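Long-range contact in extracellular invertase (Aspergillus kawachii, PDB 5XH8), which acts as a family 32 beta-fructofuranosidase with high transfructosylation activity, probably cleaving sucrose and passing the fructosyl unit on to make fructooligosaccharides such as 1-kestose: residues 32-45 / 56-68. Sequence-based numbering, arbitrary orientation.
Sequences VLPPNGQIGDPCLH and VGFLHDGSGISSA. With ACT (acetate ion), chain I.
Gln38 O is gripped by two donors arriving from opposite faces of its carbonyl plane: His60 ND1 at 2.7 Å, within 8° of its own ring plane, and the backbone N of Asp61 at 3.0 Å. With ND1 giving its proton to Gln38 O, NE2, the other ring nitrogen, donates to OXT of a bound acetate (3.0 Å) and weakly to its O, so the imidazole is held at both nitrogens and probably carries positive charge. Pro34 CB lies over one ring face, 3.5 Å from His60 CE1. Asp61 folds back to accept from Gln38 N through OD1 (2.8 Å), met from above the carboxylate plane, while a water links its OD2 to Asn36 OD1.

Farther along, Leu59 O accepts from Gly40 N and Leu59 N donates to Asp41 O. The pairing moves from Ile39–His60 to Pro42–Phe58, a one-residue shift that defines a beta bulge. With CG1 anti to the backbone N (chi1 -172°) and the chain extended at chi2, Ile39 lays CD1 over one face of the Phe58 ring, a CH-pi contact 3.8 Å from the centroid. At the other end Gly57 N donates to His45 ND1 (3.2 Å) in the imidazole plane; His45 NE2 is taken by Ala322 O.

Asp41, in the bulge, hydrogen-bonds a glycerol through OD2 and lies close to Asp99. This antiparallel hairpin, extended by strand 65-70, belongs to a blade of the family 32 beta-propeller, its bulge turned to the glycerol site.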
loop_
_atom_site.group_PDB
_atom_site.type_symbol
_atom_site.label_atom_id
_atom_site.label_comp_id
_atom_site.label_asym_id
_atom_site.label_seq_id
_atom_site.Cartn_x
_atom_site.Cartn_y
_atom_site.Cartn_z
ATOM N N VAL A 32 -21.933 17.356 22.333
ATOM C CA VAL A 32 -21.687 16.050 21.700
ATOM C C VAL A 32 -20.467 15.366 22.325
ATOM O O VAL A 32 -19.347 15.863 22.237
ATOM C CB VAL A 32 -21.503 16.172 20.150
ATOM C CG1 VAL A 32 -21.038 14.846 19.529
ATOM C CG2 VAL A 32 -22.791 16.621 19.529
ATOM N N LEU A 33 -20.715 14.218 22.946
ATOM C CA LEU A 33 -19.674 13.365 23.450
ATOM C C LEU A 33 -20.257 11.945 23.550
ATOM O O LEU A 33 -21.467 11.792 23.619
ATOM C CB LEU A 33 -19.143 13.897 24.804
ATOM C CG LEU A 33 -19.908 13.668 26.104
ATOM C CD1 LEU A 33 -19.086 14.212 27.273
ATOM C CD2 LEU A 33 -21.308 14.292 26.091
ATOM N N PRO A 34 -19.408 10.911 23.567
ATOM C CA PRO A 34 -19.938 9.539 23.600
ATOM C C PRO A 34 -20.651 9.213 24.921
ATOM O O PRO A 34 -20.565 9.997 25.883
ATOM C CB PRO A 34 -18.682 8.667 23.420
ATOM C CG PRO A 34 -17.545 9.550 23.828
ATOM C CD PRO A 34 -17.948 10.940 23.494
ATOM N N PRO A 35 -21.342 8.055 24.972
ATOM C CA PRO A 35 -21.998 7.645 26.215
ATOM C C PRO A 35 -21.033 7.537 27.389
ATOM O O PRO A 35 -21.409 7.855 28.512
ATOM C CB PRO A 35 -22.632 6.299 25.858
ATOM C CG PRO A 35 -22.845 6.379 24.382
ATOM C CD PRO A 35 -21.620 7.106 23.881
ATOM N N ASN A 36 -19.789 7.151 27.110
ATOM C CA ASN A 36 -18.705 7.175 28.095
ATOM C C ASN A 36 -17.386 7.107 27.360
ATOM O O ASN A 36 -17.378 7.035 26.127
ATOM C CB ASN A 36 -18.830 5.973 29.022
ATOM C CG ASN A 36 -18.929 4.663 28.250
ATOM O OD1 ASN A 36 -18.143 4.377 27.346
ATOM N ND2 ASN A 36 -19.928 3.893 28.575
ATOM N N GLY A 37 -16.273 7.105 28.101
ATOM C CA GLY A 37 -14.962 6.942 27.497
ATOM C C GLY A 37 -14.488 8.190 26.747
ATOM O O GLY A 37 -14.951 9.309 26.974
ATOM N N GLN A 38 -13.551 7.986 25.844
ATOM C CA GLN A 38 -12.763 9.087 25.282
ATOM C C GLN A 38 -13.288 9.445 23.894
ATOM O O GLN A 38 -13.682 8.561 23.110
ATOM C CB GLN A 38 -11.280 8.669 25.205
ATOM C CG GLN A 38 -10.299 9.782 24.840
ATOM C CD GLN A 38 -9.998 9.873 23.359
ATOM O OE1 GLN A 38 -10.662 9.249 22.508
ATOM N NE2 GLN A 38 -8.980 10.639 23.032
ATOM N N ILE A 39 -13.252 10.742 23.612
ATOM C CA ILE A 39 -13.519 11.276 22.314
ATOM C C ILE A 39 -12.281 11.967 21.796
ATOM O O ILE A 39 -11.604 12.735 22.533
ATOM C CB ILE A 39 -14.779 12.191 22.297
ATOM C CG1 ILE A 39 -15.130 12.564 20.839
ATOM C CG2 ILE A 39 -14.601 13.433 23.188
ATOM C CD1 ILE A 39 -16.430 13.316 20.658
ATOM N N GLY A 40 -11.997 11.698 20.514
ATOM C CA GLY A 40 -10.915 12.333 19.787
ATOM C C GLY A 40 -11.480 13.221 18.679
ATOM O O GLY A 40 -12.577 13.737 18.805
ATOM N N ASP A 41 -10.723 13.358 17.591
ATOM C CA ASP A 41 -11.061 14.259 16.469
ATOM C C ASP A 41 -12.472 13.965 15.971
ATOM O O ASP A 41 -12.796 12.784 15.733
ATOM C CB ASP A 41 -10.154 14.024 15.255
ATOM C CG ASP A 41 -8.685 14.264 15.517
ATOM O OD1 ASP A 41 -8.268 14.304 16.690
ATOM O OD2 ASP A 41 -7.930 14.371 14.513
ATOM N N PRO A 42 -13.308 15.005 15.784
ATOM C CA PRO A 42 -14.523 14.754 15.039
ATOM C C PRO A 42 -14.160 14.481 13.560
ATOM O O PRO A 42 -13.102 14.892 13.104
ATOM C CB PRO A 42 -15.306 16.054 15.200
ATOM C CG PRO A 42 -14.236 17.096 15.315
ATOM C CD PRO A 42 -13.143 16.436 16.099
ATOM N N CYS A 43 -15.013 13.743 12.862
ATOM C CA CYS A 43 -14.818 13.439 11.441
ATOM C C CYS A 43 -16.079 12.756 10.946
ATOM O O CYS A 43 -17.074 12.666 11.680
ATOM C CB CYS A 43 -13.567 12.548 11.216
ATOM S SG CYS A 43 -13.559 11.002 12.139
ATOM N N LEU A 44 -16.076 12.351 9.680
ATOM C CA LEU A 44 -17.098 11.472 9.113
ATOM C C LEU A 44 -18.493 12.115 8.931
ATOM O O LEU A 44 -19.390 11.448 8.400
ATOM C CB LEU A 44 -17.180 10.151 9.932
ATOM C CG LEU A 44 -18.193 9.044 9.587
ATOM C CD1 LEU A 44 -17.590 7.655 9.708
ATOM C CD2 LEU A 44 -19.438 9.144 10.444
ATOM N N HIS A 45 -18.662 13.400 9.265
ATOM C CA HIS A 45 -19.987 14.029 9.242
ATOM C C HIS A 45 -20.621 13.964 7.836
ATOM O O HIS A 45 -19.918 14.122 6.837
ATOM C CB HIS A 45 -19.959 15.529 9.588
ATOM C CG HIS A 45 -19.176 15.914 10.799
ATOM N ND1 HIS A 45 -19.187 15.186 11.972
ATOM C CD2 HIS A 45 -18.435 17.016 11.051
ATOM C CE1 HIS A 45 -18.431 15.784 12.873
ATOM N NE2 HIS A 45 -17.980 16.911 12.344
ATOM N N VAL A 56 -23.111 12.975 12.627
ATOM C CA VAL A 56 -21.844 13.425 13.185
ATOM C C VAL A 56 -20.971 12.202 13.546
ATOM O O VAL A 56 -21.490 11.147 13.919
ATOM C CB VAL A 56 -22.008 14.354 14.427
ATOM C CG1 VAL A 56 -22.811 15.601 14.087
ATOM C CG2 VAL A 56 -22.660 13.628 15.589
ATOM N N GLY A 57 -19.656 12.349 13.464
ATOM C CA GLY A 57 -18.720 11.267 13.754
ATOM C C GLY A 57 -17.577 11.804 14.586
ATOM O O GLY A 57 -17.352 13.016 14.640
ATOM N N PHE A 58 -16.862 10.903 15.235
ATOM C CA PHE A 58 -15.699 11.259 16.060
ATOM C C PHE A 58 -14.894 10.013 16.402
ATOM O O PHE A 58 -15.455 8.931 16.550
ATOM C CB PHE A 58 -16.106 12.014 17.347
ATOM C CG PHE A 58 -17.304 11.434 18.029
ATOM C CD1 PHE A 58 -17.176 10.342 18.871
ATOM C CD2 PHE A 58 -18.561 11.956 17.803
ATOM C CE1 PHE A 58 -18.299 9.777 19.475
ATOM C CE2 PHE A 58 -19.677 11.412 18.403
ATOM C CZ PHE A 58 -19.555 10.311 19.236
ATOM N N LEU A 59 -13.578 10.172 16.510
ATOM C CA LEU A 59 -12.718 9.114 17.054
ATOM C C LEU A 59 -13.166 8.802 18.475
ATOM O O LEU A 59 -13.585 9.699 19.202
ATOM C CB LEU A 59 -11.254 9.545 17.061
ATOM C CG LEU A 59 -10.602 9.855 15.703
ATOM C CD1 LEU A 59 -9.105 9.927 15.871
ATOM C CD2 LEU A 59 -10.974 8.825 14.648
ATOM N N HIS A 60 -13.142 7.519 18.839
ATOM C CA HIS A 60 -13.669 7.055 20.121
ATOM C C HIS A 60 -12.730 5.982 20.671
ATOM O O HIS A 60 -12.456 4.963 20.015
ATOM C CB HIS A 60 -15.100 6.533 19.961
ATOM C CG HIS A 60 -15.747 6.095 21.233
ATOM N ND1 HIS A 60 -15.538 6.740 22.438
ATOM C CD2 HIS A 60 -16.640 5.109 21.484
ATOM C CE1 HIS A 60 -16.279 6.175 23.368
ATOM N NE2 HIS A 60 -16.952 5.181 22.825
ATOM N N ASP A 61 -12.176 6.271 21.846
ATOM C CA ASP A 61 -11.316 5.346 22.603
ATOM C C ASP A 61 -10.089 4.874 21.835
ATOM O O ASP A 61 -9.588 3.777 22.058
ATOM C CB ASP A 61 -12.155 4.177 23.112
ATOM C CG ASP A 61 -13.077 4.592 24.271
ATOM O OD1 ASP A 61 -12.645 5.421 25.090
ATOM O OD2 ASP A 61 -14.218 4.106 24.359
ATOM N N GLY A 62 -9.612 5.691 20.910
ATOM C CA GLY A 62 -8.456 5.296 20.099
ATOM C C GLY A 62 -8.666 4.055 19.256
ATOM O O GLY A 62 -7.693 3.413 18.867
ATOM N N SER A 63 -9.923 3.719 18.963
ATOM C CA SER A 63 -10.223 2.466 18.286
ATOM C C SER A 63 -11.306 2.630 17.246
ATOM O O SER A 63 -12.216 1.821 17.169
ATOM C CB SER A 63 -10.668 1.403 19.315
ATOM O OG SER A 63 -9.794 1.420 20.418
ATOM N N GLY A 64 -11.177 3.632 16.398
ATOM C CA GLY A 64 -12.129 3.804 15.306
ATOM C C GLY A 64 -13.033 4.980 15.547
ATOM O O GLY A 64 -12.786 5.788 16.436
ATOM N N ILE A 65 -14.104 5.033 14.766
ATOM C CA ILE A 65 -14.956 6.207 14.652
ATOM C C ILE A 65 -16.352 5.777 15.108
ATOM O O ILE A 65 -16.876 4.761 14.628
ATOM C CB ILE A 65 -15.033 6.700 13.185
ATOM C CG1 ILE A 65 -13.637 7.001 12.623
ATOM C CG2 ILE A 65 -15.913 7.937 13.071
ATOM C CD1 ILE A 65 -13.600 7.208 11.111
ATOM N N SER A 66 -16.931 6.548 16.029
ATOM C CA SER A 66 -18.324 6.409 16.438
ATOM C C SER A 66 -19.157 7.542 15.834
ATOM O O SER A 66 -18.613 8.528 15.314
ATOM C CB SER A 66 -18.446 6.398 17.976
ATOM O OG SER A 66 -17.946 5.182 18.480
ATOM N N SER A 67 -20.474 7.398 15.921
ATOM C CA SER A 67 -21.393 8.297 15.233
ATOM C C SER A 67 -22.750 8.441 15.927
ATOM O O SER A 67 -23.173 7.601 16.715
ATOM C CB SER A 67 -21.571 7.824 13.774
ATOM O OG SER A 67 -22.256 8.778 12.996
ATOM N N ALA A 68 -23.405 9.552 15.627
ATOM C CA ALA A 68 -24.776 9.835 16.054
ATOM C C ALA A 68 -25.483 10.659 14.973
ATOM O O ALA A 68 -24.817 11.247 14.104
ATOM C CB ALA A 68 -24.766 10.615 17.365
HETATM C C ACT I . -19.418 3.272 24.173
HETATM O O ACT I . -19.312 4.442 24.693
HETATM O OXT ACT I . -18.520 2.733 23.453
HETATM C CH3 ACT I . -20.633 2.422 24.350
HETATM O O HOH W 1 -15.590 3.648 26.525
HETATM O O HOH W 2 -10.055 8.368 20.086
#